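Local atomic coordinates of conserved hypothetical protein (Bacteroides thetaiotaomicron, PDB entry 2HQY), a protein that is of unknown function but binds coenzyme A and probably transfers an acyl or aminoacyl group, with a fold of the acetyltransferase (GNAT) type. Residues F31-S36 and N265-L270; I165-D170 and G208-V213; A173-V178 and V235-T240; A219-M224 and Y251-R256. One frame throughout, in Å; residues are numbered along the deposited sequence. Where two conformers were deposited one is given.

Interaction 1. Residues F31-S36 and N265-L270; sequences FSNLCS and NREEDL
Helix 31-36 meets the loop between strand 263-265 and helix 273-281 near the centre of the chain, where N33 and E267 are joined both directly and through a water. The direct link is a nearly straight hydrogen bond from N33 ND2 to E267 OE2, 2.9 Å long with an N-H...O angle of 167°. It lies in the plane of the donor amide but meets the carboxylate on its syn side, 31° out of its plane; the amide and carboxylate planes are 59° apart. The second link runs through a water, which donates to N33 OD1 and to E267 OE1 at 2.7 Å each, so the water uses the amide oxygen of N33 and the second carboxylate oxygen of E267. The E267 chain is extended beyond CG and brings its carboxylate to the helix from the opposite direction to N33. At its base, E267 N bonds N265 OD1 at 2.8 Å, an Asx turn that shapes the loop where it leaves the strand. OE2 also accepts from H234 ND1, and N33 ND2 also donates to C27 O, which probably restrains the rotation of both groups. Strand 230-238, carrying H234, thus flanks the contact, while S36 on the same helix packs against helices 185-199 and 201-204.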
loop_
_atom_site.group_PDB
_atom_site.type_symbol
_atom_site.label_atom_id
_atom_site.label_comp_id
_atom_site.label_asym_id
_atom_site.label_seq_id
_atom_site.Cartn_x
_atom_site.Cartn_y
_atom_site.Cartn_z
ATOM N N PHE A 31 11.596 9.303 -6.389
ATOM C CA PHE A 31 11.538 8.468 -5.201
ATOM C C PHE A 31 10.224 8.661 -4.444
ATOM O O PHE A 31 9.636 7.682 -3.985
ATOM C CB PHE A 31 12.736 8.710 -4.276
ATOM C CG PHE A 31 12.724 7.829 -3.066
ATOM C CD1 PHE A 31 12.879 6.434 -3.207
ATOM C CD2 PHE A 31 12.541 8.361 -1.799
ATOM C CE1 PHE A 31 12.865 5.594 -2.094
ATOM C CE2 PHE A 31 12.541 7.514 -0.643
ATOM C CZ PHE A 31 12.689 6.142 -0.795
ATOM N N SER A 32 9.754 9.915 -4.315
ATOM C CA SER A 32 8.493 10.185 -3.665
ATOM C C SER A 32 7.331 9.503 -4.402
ATOM O O SER A 32 6.445 8.911 -3.755
ATOM C CB SER A 32 8.188 11.702 -3.601
ATOM O OG SER A 32 6.983 11.890 -2.865
ATOM N N ASN A 33 7.320 9.602 -5.727
ATOM C CA ASN A 33 6.226 8.976 -6.501
ATOM C C ASN A 33 6.256 7.449 -6.346
ATOM O O ASN A 33 5.211 6.818 -6.156
ATOM C CB ASN A 33 6.309 9.375 -7.965
ATOM C CG ASN A 33 5.703 10.734 -8.230
ATOM O OD1 ASN A 33 4.945 11.287 -7.394
ATOM N ND2 ASN A 33 5.978 11.261 -9.427
ATOM N N LEU A 34 7.452 6.869 -6.344
ATOM C CA LEU A 34 7.592 5.421 -6.181
ATOM C C LEU A 34 7.023 4.955 -4.832
ATOM O O LEU A 34 6.270 3.978 -4.786
ATOM C CB LEU A 34 9.065 5.000 -6.312
ATOM C CG LEU A 34 9.589 5.072 -7.755
ATOM C CD1 LEU A 34 11.114 5.128 -7.755
ATOM C CD2 LEU A 34 9.107 3.889 -8.597
ATOM N N CYS A 35 7.371 5.651 -3.739
ATOM C CA CYS A 35 6.886 5.236 -2.424
ATOM C C CYS A 35 5.406 5.569 -2.223
ATOM O O CYS A 35 4.654 4.759 -1.629
ATOM C CB CYS A 35 7.679 5.948 -1.332
ATOM S SG CYS A 35 9.375 5.367 -1.189
ATOM N N SER A 36 5.019 6.764 -2.688
ATOM C CA SER A 36 3.684 7.326 -2.420
ATOM C C SER A 36 2.593 6.570 -3.171
ATOM O O SER A 36 1.447 6.536 -2.723
ATOM C CB SER A 36 3.599 8.828 -2.771
ATOM O OG SER A 36 4.474 9.625 -1.980
ATOM N N ASN A 265 9.480 18.737 -14.568
ATOM C CA ASN A 265 8.496 17.775 -15.046
ATOM C C ASN A 265 7.215 17.934 -14.192
ATOM O O ASN A 265 7.217 17.655 -12.972
ATOM C CB ASN A 265 9.076 16.350 -14.937
ATOM C CG ASN A 265 8.135 15.267 -15.485
ATOM O OD1 ASN A 265 6.906 15.396 -15.430
ATOM N ND2 ASN A 265 8.721 14.179 -15.998
ATOM N N ARG A 266 6.136 18.398 -14.819
ATOM C CA ARG A 266 4.842 18.589 -14.112
ATOM C C ARG A 266 3.828 17.482 -14.418
ATOM O O ARG A 266 2.619 17.664 -14.248
ATOM C CB ARG A 266 4.265 19.991 -14.392
ATOM C CG ARG A 266 5.200 21.107 -13.901
ATOM C CD ARG A 266 4.727 22.523 -14.231
ATOM N NE ARG A 266 3.375 22.753 -13.734
ATOM C CZ ARG A 266 3.046 23.119 -12.502
ATOM N NH1 ARG A 266 3.968 23.352 -11.569
ATOM N NH2 ARG A 266 1.758 23.255 -12.222
ATOM N N GLU A 267 4.326 16.336 -14.875
ATOM C CA GLU A 267 3.539 15.093 -14.957
ATOM C C GLU A 267 2.475 15.107 -16.065
ATOM O O GLU A 267 2.611 15.831 -17.056
ATOM C CB GLU A 267 3.010 14.654 -13.555
ATOM C CG GLU A 267 4.119 14.824 -12.489
ATOM C CD GLU A 267 3.940 13.991 -11.215
ATOM O OE1 GLU A 267 2.802 13.627 -10.860
ATOM O OE2 GLU A 267 4.976 13.682 -10.571
ATOM N N GLU A 268 1.433 14.302 -15.907
ATOM C CA GLU A 268 0.582 13.934 -17.051
ATOM C C GLU A 268 -0.745 14.672 -17.057
ATOM O O GLU A 268 -1.157 15.210 -16.027
ATOM C CB GLU A 268 0.331 12.429 -17.013
ATOM C CG GLU A 268 1.596 11.614 -16.953
ATOM C CD GLU A 268 1.776 10.877 -15.664
ATOM O OE1 GLU A 268 1.476 11.459 -14.585
ATOM O OE2 GLU A 268 2.234 9.706 -15.742
ATOM N N ASP A 269 -1.425 14.694 -18.209
ATOM C CA ASP A 269 -2.778 15.252 -18.255
ATOM C C ASP A 269 -3.886 14.216 -18.063
ATOM O O ASP A 269 -5.054 14.591 -17.909
ATOM C CB ASP A 269 -3.026 16.121 -19.509
ATOM C CG ASP A 269 -2.921 15.354 -20.828
ATOM O OD1 ASP A 269 -3.393 14.191 -20.925
ATOM O OD2 ASP A 269 -2.406 15.961 -21.806
ATOM N N LEU A 270 -3.526 12.925 -18.085
ATOM C CA LEU A 270 -4.480 11.813 -17.858
ATOM C C LEU A 270 -5.645 11.796 -18.859
ATOM O O LEU A 270 -6.694 11.152 -18.626
ATOM C CB LEU A 270 -4.995 11.816 -16.399
ATOM C CG LEU A 270 -3.922 11.709 -15.306
ATOM C CD1 LEU A 270 -4.569 11.584 -13.917
ATOM C CD2 LEU A 270 -2.960 10.543 -15.578
HETATM O O HOH W 1 2.742 12.196 -8.573
#

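Interaction 2. Residues I165-D170 and G208-V213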
loop_
_atom_site.group_PDB
_atom_site.type_symbol
_atom_site.label_atom_id
_atom_site.label_comp_id
_atom_site.label_asym_id
_atom_site.label_seq_id
_atom_site.Cartn_x
_atom_site.Cartn_y
_atom_site.Cartn_z
ATOM N N ILE A 165 2.699 21.162 7.733
ATOM C CA ILE A 165 2.151 19.980 7.060
ATOM C C ILE A 165 0.644 19.906 7.283
ATOM O O ILE A 165 -0.130 19.634 6.335
ATOM C CB ILE A 165 2.831 18.670 7.552
ATOM C CG1 ILE A 165 4.362 18.724 7.354
ATOM C CG2 ILE A 165 2.207 17.442 6.868
ATOM C CD1 ILE A 165 4.860 18.433 5.916
ATOM N N GLN A 166 0.218 20.167 8.528
ATOM C CA GLN A 166 -1.214 20.077 8.839
ATOM C C GLN A 166 -2.093 21.011 7.968
ATOM O O GLN A 166 -3.219 20.623 7.548
ATOM C CB GLN A 166 -1.498 20.260 10.337
ATOM C CG GLN A 166 -2.946 19.938 10.707
ATOM C CD GLN A 166 -3.304 18.487 10.392
ATOM O OE1 GLN A 166 -2.611 17.578 10.823
ATOM N NE2 GLN A 166 -4.403 18.274 9.652
ATOM N N GLU A 167 -1.632 22.232 7.702
ATOM C CA GLU A 167 -2.503 23.097 6.889
ATOM C C GLU A 167 -2.613 22.587 5.445
ATOM O O GLU A 167 -3.663 22.746 4.794
ATOM C CB GLU A 167 -2.126 24.578 6.969
ATOM C CG GLU A 167 -0.753 24.925 6.541
ATOM C CD GLU A 167 -0.524 26.435 6.575
ATOM O OE1 GLU A 167 -1.449 27.197 6.909
ATOM O OE2 GLU A 167 0.590 26.858 6.282
ATOM N N CYS A 168 -1.556 21.951 4.948
ATOM C CA CYS A 168 -1.623 21.316 3.612
ATOM C C CYS A 168 -2.654 20.177 3.653
ATOM O O CYS A 168 -3.474 20.021 2.753
ATOM C CB CYS A 168 -0.259 20.758 3.199
ATOM S SG CYS A 168 0.964 22.091 2.949
ATOM N N LEU A 169 -2.603 19.371 4.710
ATOM C CA LEU A 169 -3.571 18.263 4.834
ATOM C C LEU A 169 -5.001 18.820 4.924
ATOM O O LEU A 169 -5.942 18.228 4.367
ATOM C CB LEU A 169 -3.249 17.404 6.066
ATOM C CG LEU A 169 -1.983 16.546 5.917
ATOM C CD1 LEU A 169 -1.478 16.001 7.286
ATOM C CD2 LEU A 169 -2.190 15.389 4.919
ATOM N N ASP A 170 -5.146 19.950 5.611
ATOM C CA ASP A 170 -6.466 20.611 5.781
ATOM C C ASP A 170 -6.988 21.096 4.429
ATOM O O ASP A 170 -8.166 20.861 4.125
ATOM C CB ASP A 170 -6.369 21.775 6.787
ATOM C CG ASP A 170 -6.194 21.298 8.239
ATOM O OD1 ASP A 170 -6.326 20.099 8.530
ATOM O OD2 ASP A 170 -5.923 22.148 9.102
ATOM N N GLY A 208 8.642 21.882 -0.753
ATOM C CA GLY A 208 7.352 22.380 -1.205
ATOM C C GLY A 208 7.119 23.804 -0.835
ATOM O O GLY A 208 7.948 24.429 -0.167
ATOM N N GLY A 209 5.952 24.301 -1.215
ATOM C CA GLY A 209 5.604 25.714 -0.904
ATOM C C GLY A 209 4.114 25.814 -0.615
ATOM O O GLY A 209 3.311 24.915 -0.997
ATOM N N ILE A 210 3.749 26.894 0.067
ATOM C CA ILE A 210 2.385 27.173 0.489
ATOM C C ILE A 210 2.106 28.659 0.233
ATOM O O ILE A 210 2.969 29.506 0.459
ATOM C CB ILE A 210 2.222 26.891 2.013
ATOM C CG1 ILE A 210 2.424 25.404 2.312
ATOM C CG2 ILE A 210 0.848 27.300 2.479
ATOM C CD1 ILE A 210 2.660 25.130 3.841
ATOM N N LEU A 211 0.919 28.945 -0.283
ATOM C CA LEU A 211 0.444 30.297 -0.475
ATOM C C LEU A 211 -0.654 30.578 0.562
ATOM O O LEU A 211 -1.574 29.757 0.752
ATOM C CB LEU A 211 -0.097 30.406 -1.910
ATOM C CG LEU A 211 -0.052 31.755 -2.598
ATOM C CD1 LEU A 211 1.408 32.245 -2.699
ATOM C CD2 LEU A 211 -0.763 31.654 -3.956
ATOM N N HIS A 212 -0.542 31.724 1.242
ATOM C CA HIS A 212 -1.567 32.193 2.155
ATOM C C HIS A 212 -2.115 33.543 1.667
ATOM O O HIS A 212 -1.348 34.405 1.191
ATOM C CB HIS A 212 -0.983 32.391 3.534
ATOM C CG HIS A 212 -0.275 31.193 4.073
ATOM N ND1 HIS A 212 1.069 30.947 3.846
ATOM C CD2 HIS A 212 -0.720 30.191 4.864
ATOM C CE1 HIS A 212 1.408 29.832 4.473
ATOM N NE2 HIS A 212 0.342 29.359 5.102
ATOM N N VAL A 213 -3.434 33.692 1.750
ATOM C CA VAL A 213 -4.106 34.968 1.457
ATOM C C VAL A 213 -5.078 35.255 2.599
ATOM O O VAL A 213 -5.783 34.354 3.067
ATOM C CB VAL A 213 -4.861 34.921 0.096
ATOM C CG1 VAL A 213 -5.743 36.161 -0.079
ATOM C CG2 VAL A 213 -3.885 34.828 -1.067
#
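Helix 165-170 crosses strand 208-213 at 69°, with 10.0 Å between their axes and the closest CA pair at C168 and I210. The polar part of the contact is a His-carboxylate hydrogen bond. H212 NE2 donates to E167 OE2 over 2.8 Å, almost straight at 163°, and the oxygen sits at the ring edge close to its plane. On the acceptor side the approach is syn but tilted out of the carboxylate plane. E167 reaches across because its CG stands between the backbone N and the carbonyl carbon (chi1 59°) and the rest of its chain is extended. H212 ND1 donates to E156 O on strand 156-159; both ring nitrogens thus face acceptors, which would restrain the ring and may favour the doubly protonated, charged imidazole. Beneath this bridge, I210 CD1 lies 3.6 Å from C168 SG and equally near E167 OE2, giving the carboxylate an apolar side. A helix packed across strand 207-213, which pairs with strands 156-159 and 216-227, is consistent with the α/β layering of the acetyltransferase fold.

Interaction 3. Residues A173-V178 and V235-T240; sequences AEWCKV and VEKADT. With COA (coenzyme A), chain C.
A cation-pi contact joins W175 of the helix to K237 of the strand: K237 NZ stands 3.2 Å from the centroid of the W175 six-membered ring, only 12° off the ring normal. The aliphatic part of the same lysine adds a CH-pi contact, with CD 3.9 Å from the centroid of the five-membered ring. One side chain therefore spans both rings of the indole. The lysine chain is bent at chi2 (-70°), which lays its outer carbons over the ring face. Its ammonium group also forms a salt bridge with E190, a residue of the coenzyme A site, and this carboxylate probably keeps the positive charge in place over the indole.

The hydrogen bond to the ligand is made at the indole edge. W175 NE1 donates to O8A of the coenzyme A 3'-phosphate at 2.8 Å and 177°, an essentially linear bond. Near the same edge, W175 CD1 is 3.6 Å from A238 O. Further round the ring, W175 CZ2 comes within 3.3 Å of the ribose oxygen O4B, so the indole meets sugar and phosphate together.

The site lies between helix 165-179 and the end of strand 230-238. Helix 185-199 supplies E190 and packs T187 on W175, helix 245-256 adds Y246, and the C176-C181 disulfide links the helix carrying W175 to the connection that leads to helix 185-199.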
loop_
_atom_site.group_PDB
_atom_site.type_symbol
_atom_site.label_atom_id
_atom_site.label_comp_id
_atom_site.label_asym_id
_atom_site.label_seq_id
_atom_site.Cartn_x
_atom_site.Cartn_y
_atom_site.Cartn_z
ATOM N N ALA A 173 -8.131 18.135 2.404
ATOM C CA ALA A 173 -9.423 17.609 2.897
ATOM C C ALA A 173 -10.573 18.472 2.357
ATOM O O ALA A 173 -11.611 17.955 1.961
ATOM C CB ALA A 173 -9.438 17.569 4.427
ATOM N N GLU A 174 -10.362 19.783 2.286
ATOM C CA GLU A 174 -11.388 20.668 1.743
ATOM C C GLU A 174 -11.556 20.433 0.257
ATOM O O GLU A 174 -12.677 20.364 -0.237
ATOM C CB GLU A 174 -11.036 22.135 1.978
ATOM C CG GLU A 174 -11.095 22.515 3.459
ATOM C CD GLU A 174 -11.132 24.030 3.678
ATOM O OE1 GLU A 174 -11.525 24.783 2.737
ATOM O OE2 GLU A 174 -10.770 24.465 4.799
ATOM N N TRP A 175 -10.432 20.310 -0.445
ATOM C CA TRP A 175 -10.440 20.103 -1.898
ATOM C C TRP A 175 -11.131 18.783 -2.241
ATOM O O TRP A 175 -11.906 18.694 -3.205
ATOM C CB TRP A 175 -8.985 20.105 -2.413
ATOM C CG TRP A 175 -8.876 20.155 -3.898
ATOM C CD1 TRP A 175 -8.717 21.267 -4.682
ATOM C CD2 TRP A 175 -8.910 19.035 -4.786
ATOM N NE1 TRP A 175 -8.658 20.902 -6.016
ATOM C CE2 TRP A 175 -8.776 19.541 -6.104
ATOM C CE3 TRP A 175 -9.050 17.650 -4.598
ATOM C CZ2 TRP A 175 -8.763 18.707 -7.237
ATOM C CZ3 TRP A 175 -9.054 16.813 -5.724
ATOM C CH2 TRP A 175 -8.907 17.356 -7.034
ATOM N N CYS A 176 -10.852 17.757 -1.447
ATOM C CA CYS A 176 -11.460 16.436 -1.691
ATOM C C CYS A 176 -12.962 16.415 -1.364
ATOM O O CYS A 176 -13.732 15.638 -1.973
ATOM C CB CYS A 176 -10.706 15.361 -0.918
ATOM S SG CYS A 176 -9.367 14.706 -1.983
ATOM N N LYS A 177 -13.372 17.234 -0.391
ATOM C CA LYS A 177 -14.818 17.358 -0.084
ATOM C C LYS A 177 -15.514 17.933 -1.309
ATOM O O LYS A 177 -16.540 17.403 -1.732
ATOM C CB LYS A 177 -15.088 18.215 1.173
ATOM C CG LYS A 177 -16.553 18.268 1.649
ATOM C CD LYS A 177 -17.155 16.866 1.890
ATOM C CE LYS A 177 -16.522 16.079 3.065
ATOM N NZ LYS A 177 -17.168 14.722 3.268
ATOM N N VAL A 178 -14.952 18.993 -1.883
ATOM C CA VAL A 178 -15.510 19.632 -3.092
ATOM C C VAL A 178 -15.512 18.640 -4.269
ATOM O O VAL A 178 -16.513 18.505 -4.992
ATOM C CB VAL A 178 -14.681 20.908 -3.493
ATOM C CG1 VAL A 178 -15.189 21.510 -4.802
ATOM C CG2 VAL A 178 -14.761 21.967 -2.391
ATOM N N VAL A 235 2.555 17.497 -6.933
ATOM C CA VAL A 235 1.228 17.892 -6.454
ATOM C C VAL A 235 1.156 19.404 -6.541
ATOM O O VAL A 235 2.136 20.093 -6.221
ATOM C CB VAL A 235 1.015 17.438 -4.937
ATOM C CG1 VAL A 235 -0.154 18.126 -4.264
ATOM C CG2 VAL A 235 0.816 15.871 -4.831
ATOM N N GLU A 236 0.000 19.900 -6.977
ATOM C CA GLU A 236 -0.339 21.306 -6.845
ATOM C C GLU A 236 -1.838 21.421 -6.591
ATOM O O GLU A 236 -2.646 20.938 -7.400
ATOM C CB GLU A 236 0.071 22.041 -8.134
ATOM C CG GLU A 236 0.141 23.544 -8.029
ATOM C CD GLU A 236 0.551 24.161 -9.366
ATOM O OE1 GLU A 236 1.701 24.645 -9.468
ATOM O OE2 GLU A 236 -0.262 24.102 -10.323
ATOM N N LYS A 237 -2.229 22.017 -5.462
ATOM C CA LYS A 237 -3.639 22.146 -5.079
ATOM C C LYS A 237 -3.910 23.565 -4.674
ATOM O O LYS A 237 -3.085 24.188 -4.005
ATOM C CB LYS A 237 -4.007 21.272 -3.869
ATOM C CG LYS A 237 -3.890 19.785 -4.063
ATOM C CD LYS A 237 -4.957 19.289 -4.991
ATOM C CE LYS A 237 -4.898 17.789 -5.055
ATOM N NZ LYS A 237 -5.847 17.348 -6.085
ATOM N N ALA A 238 -5.079 24.077 -5.062
ATOM C CA ALA A 238 -5.470 25.421 -4.681
ATOM C C ALA A 238 -6.962 25.490 -4.376
ATOM O O ALA A 238 -7.761 24.683 -4.898
ATOM C CB ALA A 238 -5.057 26.440 -5.764
ATOM N N ASP A 239 -7.304 26.396 -3.458
ATOM C CA ASP A 239 -8.694 26.766 -3.173
ATOM C C ASP A 239 -9.206 27.449 -4.448
ATOM O O ASP A 239 -8.640 28.445 -4.919
ATOM C CB ASP A 239 -8.730 27.712 -1.957
ATOM C CG ASP A 239 -10.131 28.163 -1.576
ATOM O OD1 ASP A 239 -11.083 28.050 -2.378
ATOM O OD2 ASP A 239 -10.268 28.685 -0.450
ATOM N N THR A 240 -10.271 26.899 -5.017
ATOM C CA THR A 240 -10.712 27.332 -6.350
ATOM C C THR A 240 -11.363 28.722 -6.367
ATOM O O THR A 240 -11.374 29.409 -7.410
ATOM C CB THR A 240 -11.594 26.248 -7.033
ATOM O OG1 THR A 240 -11.693 26.517 -8.439
ATOM C CG2 THR A 240 -12.973 26.123 -6.376
HETATM N N1A COA C . -5.455 14.064 -10.248
HETATM C C2A COA C . -5.324 15.305 -9.737
HETATM N N3A COA C . -6.219 16.266 -10.007
HETATM C C4A COA C . -7.290 16.003 -10.809
HETATM C C5A COA C . -7.453 14.732 -11.349
HETATM C C6A COA C . -6.503 13.745 -11.048
HETATM N N6A COA C . -6.593 12.480 -11.532
HETATM N N7A COA C . -8.591 14.773 -12.090
HETATM C C8A COA C . -9.116 16.021 -12.005
HETATM N N9A COA C . -8.306 16.771 -11.244
HETATM C C1B COA C . -8.519 18.185 -10.824
HETATM C C2B COA C . -8.390 19.341 -11.810
HETATM O O2B COA C . -7.051 19.830 -11.848
HETATM C C3B COA C . -9.288 20.367 -11.135
HETATM O O3B COA C . -8.601 21.038 -10.074
HETATM P P3B COA C . -9.054 22.507 -9.588
HETATM O O7A COA C . -8.496 23.404 -10.690
HETATM O O8A COA C . -8.446 22.667 -8.201
HETATM O O9A COA C . -10.567 22.517 -9.562
HETATM C C4B COA C . -10.411 19.564 -10.499
HETATM O O4B COA C . -9.856 18.263 -10.281
HETATM C C5B COA C . -11.660 19.498 -11.387
HETATM O O5B COA C . -11.277 19.741 -12.749
HETATM P P1A COA C . -11.852 18.972 -14.059
HETATM O O1A COA C . -10.841 19.155 -15.171
HETATM O O2A COA C . -12.317 17.564 -13.710
HETATM O O3A COA C . -13.125 19.909 -14.400
HETATM O O4A COA C . -15.343 21.014 -13.879
HETATM O O5A COA C . -14.601 18.872 -12.563
#

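Interaction 4. Residues A219-M224 and Y251-R256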
loop_
_atom_site.group_PDB
_atom_site.type_symbol
_atom_site.label_atom_id
_atom_site.label_comp_id
_atom_site.label_asym_id
_atom_site.label_seq_id
_atom_site.Cartn_x
_atom_site.Cartn_y
_atom_site.Cartn_z
ATOM N N ALA A 219 -3.182 27.538 -1.264
ATOM C CA ALA A 219 -2.556 26.623 -2.234
ATOM C C ALA A 219 -1.350 25.962 -1.594
ATOM O O ALA A 219 -0.766 26.536 -0.672
ATOM C CB ALA A 219 -2.117 27.373 -3.495
ATOM N N PHE A 220 -0.996 24.760 -2.064
ATOM C CA PHE A 220 0.326 24.190 -1.747
ATOM C C PHE A 220 0.811 23.339 -2.915
ATOM O O PHE A 220 0.015 22.947 -3.801
ATOM C CB PHE A 220 0.312 23.400 -0.421
ATOM C CG PHE A 220 -0.418 22.082 -0.508
ATOM C CD1 PHE A 220 0.276 20.912 -0.854
ATOM C CD2 PHE A 220 -1.798 22.022 -0.246
ATOM C CE1 PHE A 220 -0.396 19.678 -0.967
ATOM C CE2 PHE A 220 -2.475 20.788 -0.334
ATOM C CZ PHE A 220 -1.756 19.617 -0.710
ATOM N N THR A 221 2.103 23.050 -2.915
ATOM C CA THR A 221 2.733 22.281 -3.999
ATOM C C THR A 221 3.955 21.628 -3.432
ATOM O O THR A 221 4.543 22.171 -2.485
ATOM C CB THR A 221 3.087 23.213 -5.217
ATOM O OG1 THR A 221 3.533 22.432 -6.325
ATOM C CG2 THR A 221 4.145 24.266 -4.865
ATOM N N PHE A 222 4.341 20.468 -3.973
ATOM C CA PHE A 222 5.591 19.849 -3.573
ATOM C C PHE A 222 6.141 18.969 -4.692
ATOM O O PHE A 222 5.418 18.624 -5.675
ATOM C CB PHE A 222 5.462 19.085 -2.234
ATOM C CG PHE A 222 4.485 17.936 -2.231
ATOM C CD1 PHE A 222 4.790 16.732 -2.903
ATOM C CD2 PHE A 222 3.337 17.999 -1.437
ATOM C CE1 PHE A 222 3.911 15.630 -2.827
ATOM C CE2 PHE A 222 2.450 16.916 -1.364
ATOM C CZ PHE A 222 2.750 15.724 -2.045
ATOM N N GLY A 223 7.424 18.647 -4.565
ATOM C CA GLY A 223 8.104 17.798 -5.525
ATOM C C GLY A 223 9.513 17.538 -5.073
ATOM O O GLY A 223 9.905 17.899 -3.960
ATOM N N MET A 224 10.267 16.861 -5.928
ATOM C CA MET A 224 11.682 16.635 -5.652
ATOM C C MET A 224 12.404 16.280 -6.936
ATOM O O MET A 224 11.772 16.076 -7.970
ATOM C CB MET A 224 11.868 15.514 -4.575
ATOM C CG MET A 224 11.438 14.036 -4.981
ATOM S SD MET A 224 11.676 12.824 -3.638
ATOM C CE MET A 224 13.485 12.740 -3.571
ATOM N N TYR A 251 4.752 29.831 -9.933
ATOM C CA TYR A 251 5.827 30.805 -10.043
ATOM C C TYR A 251 6.721 30.871 -8.794
ATOM O O TYR A 251 7.946 30.838 -8.911
ATOM C CB TYR A 251 5.222 32.173 -10.338
ATOM C CG TYR A 251 6.250 33.264 -10.456
ATOM C CD1 TYR A 251 6.985 33.423 -11.626
ATOM C CD2 TYR A 251 6.509 34.110 -9.381
ATOM C CE1 TYR A 251 7.938 34.442 -11.736
ATOM C CE2 TYR A 251 7.468 35.139 -9.476
ATOM C CZ TYR A 251 8.179 35.280 -10.647
ATOM O OH TYR A 251 9.127 36.299 -10.722
ATOM N N GLU A 252 6.133 30.980 -7.604
ATOM C CA GLU A 252 6.975 31.087 -6.390
ATOM C C GLU A 252 7.814 29.829 -6.196
ATOM O O GLU A 252 9.002 29.909 -5.898
ATOM C CB GLU A 252 6.117 31.362 -5.143
ATOM C CG GLU A 252 5.552 32.809 -5.099
ATOM C CD GLU A 252 6.460 33.775 -4.355
ATOM O OE1 GLU A 252 7.588 33.376 -3.962
ATOM O OE2 GLU A 252 6.046 34.949 -4.183
ATOM N N PHE A 253 7.198 28.654 -6.362
ATOM C CA PHE A 253 7.937 27.433 -6.105
ATOM C C PHE A 253 9.003 27.191 -7.192
ATOM O O PHE A 253 10.086 26.713 -6.863
ATOM C CB PHE A 253 6.979 26.243 -5.944
ATOM C CG PHE A 253 7.677 24.943 -5.572
ATOM C CD1 PHE A 253 8.455 24.858 -4.419
ATOM C CD2 PHE A 253 7.544 23.823 -6.378
ATOM C CE1 PHE A 253 9.087 23.664 -4.061
ATOM C CE2 PHE A 253 8.175 22.615 -6.044
ATOM C CZ PHE A 253 8.941 22.541 -4.872
ATOM N N ALA A 254 8.721 27.568 -8.445
ATOM C CA ALA A 254 9.714 27.404 -9.538
ATOM C C ALA A 254 11.000 28.154 -9.155
ATOM O O ALA A 254 12.119 27.671 -9.363
ATOM C CB ALA A 254 9.144 27.898 -10.884
ATOM N N ASN A 255 10.820 29.315 -8.538
ATOM C CA ASN A 255 11.962 30.111 -8.091
ATOM C C ASN A 255 12.782 29.525 -6.948
ATOM O O ASN A 255 13.935 29.948 -6.711
ATOM C CB ASN A 255 11.520 31.551 -7.831
ATOM C CG ASN A 255 11.477 32.352 -9.129
ATOM O OD1 ASN A 255 12.527 32.777 -9.654
ATOM N ND2 ASN A 255 10.287 32.530 -9.671
ATOM N N ARG A 256 12.186 28.570 -6.237
ATOM C CA ARG A 256 12.859 27.859 -5.136
ATOM C C ARG A 256 13.573 26.580 -5.608
ATOM O O ARG A 256 14.436 26.040 -4.909
ATOM C CB ARG A 256 11.848 27.518 -4.037
ATOM C CG ARG A 256 11.127 28.736 -3.428
ATOM C CD ARG A 256 12.113 29.782 -2.851
ATOM N NE ARG A 256 11.367 30.824 -2.135
ATOM C CZ ARG A 256 11.227 30.935 -0.815
ATOM N NH1 ARG A 256 11.850 30.103 0.027
ATOM N NH2 ARG A 256 10.487 31.942 -0.346
#
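T221 CG2 meets the base of F253, 3.6 Å from its CB and 3.7 Å from its CG, where helix 245-256 packs on strand 216-227 in the α/β architecture of an acetyltransferase-like domain. The short segments run in roughly the same direction, 29° apart, with 9.6 Å between their axes. No hydrogen bond crosses this buried contact. F253 has CG anti to its own backbone N (chi1 -176°), which sends the ring along the strand from T221 toward G223. The far end of the ring then lies by the backbone, with CZ 4.2 Å from G223 N and CE2 4.4 Å from F222 C. Here the ring runs beside the main chain at G223, which has no side chain on this face.

The next shell positions both partners. T221 OG1 is hydrogen-bonded to V235 O on the adjacent strand 230-238, consistent with the rotamer that turns CG2 toward F253. Y157 of strand 156-159 also packs on F253. On the other face of strand 216-227, F220 and F222 lean against helix 185-199, so the strand is sandwiched between two helices. Within the helical segment, N255 ND2 donates to Y251 O at 3.0 Å from above the carbonyl plane, and the same amide nitrogen sits 3.5 Å above the centre of the Y251 ring.

Interactions 2, 4 and 3 use three successive, antiparallel strands, 207-213, 216-227 and 230-238, with probable backbone hydrogen bonds from G209 N to T221 O and from F220 N to K237 O, both 2.9 Å. Interactions 2 and 3 also share helix 165-179, their centres 11 Å apart. Interaction 3 contacts coenzyme A directly. Interaction 1 stands further back, the E267 side chain about 8 Å from the ligand, although L270 in its loop touches coenzyme A. A salt bridge of 2.9 Å from R266 NH2 to E236 OE2 connects interactions 1 and 3, and M224 SD packs 3.6 Å from S32 N between interactions 1 and 4.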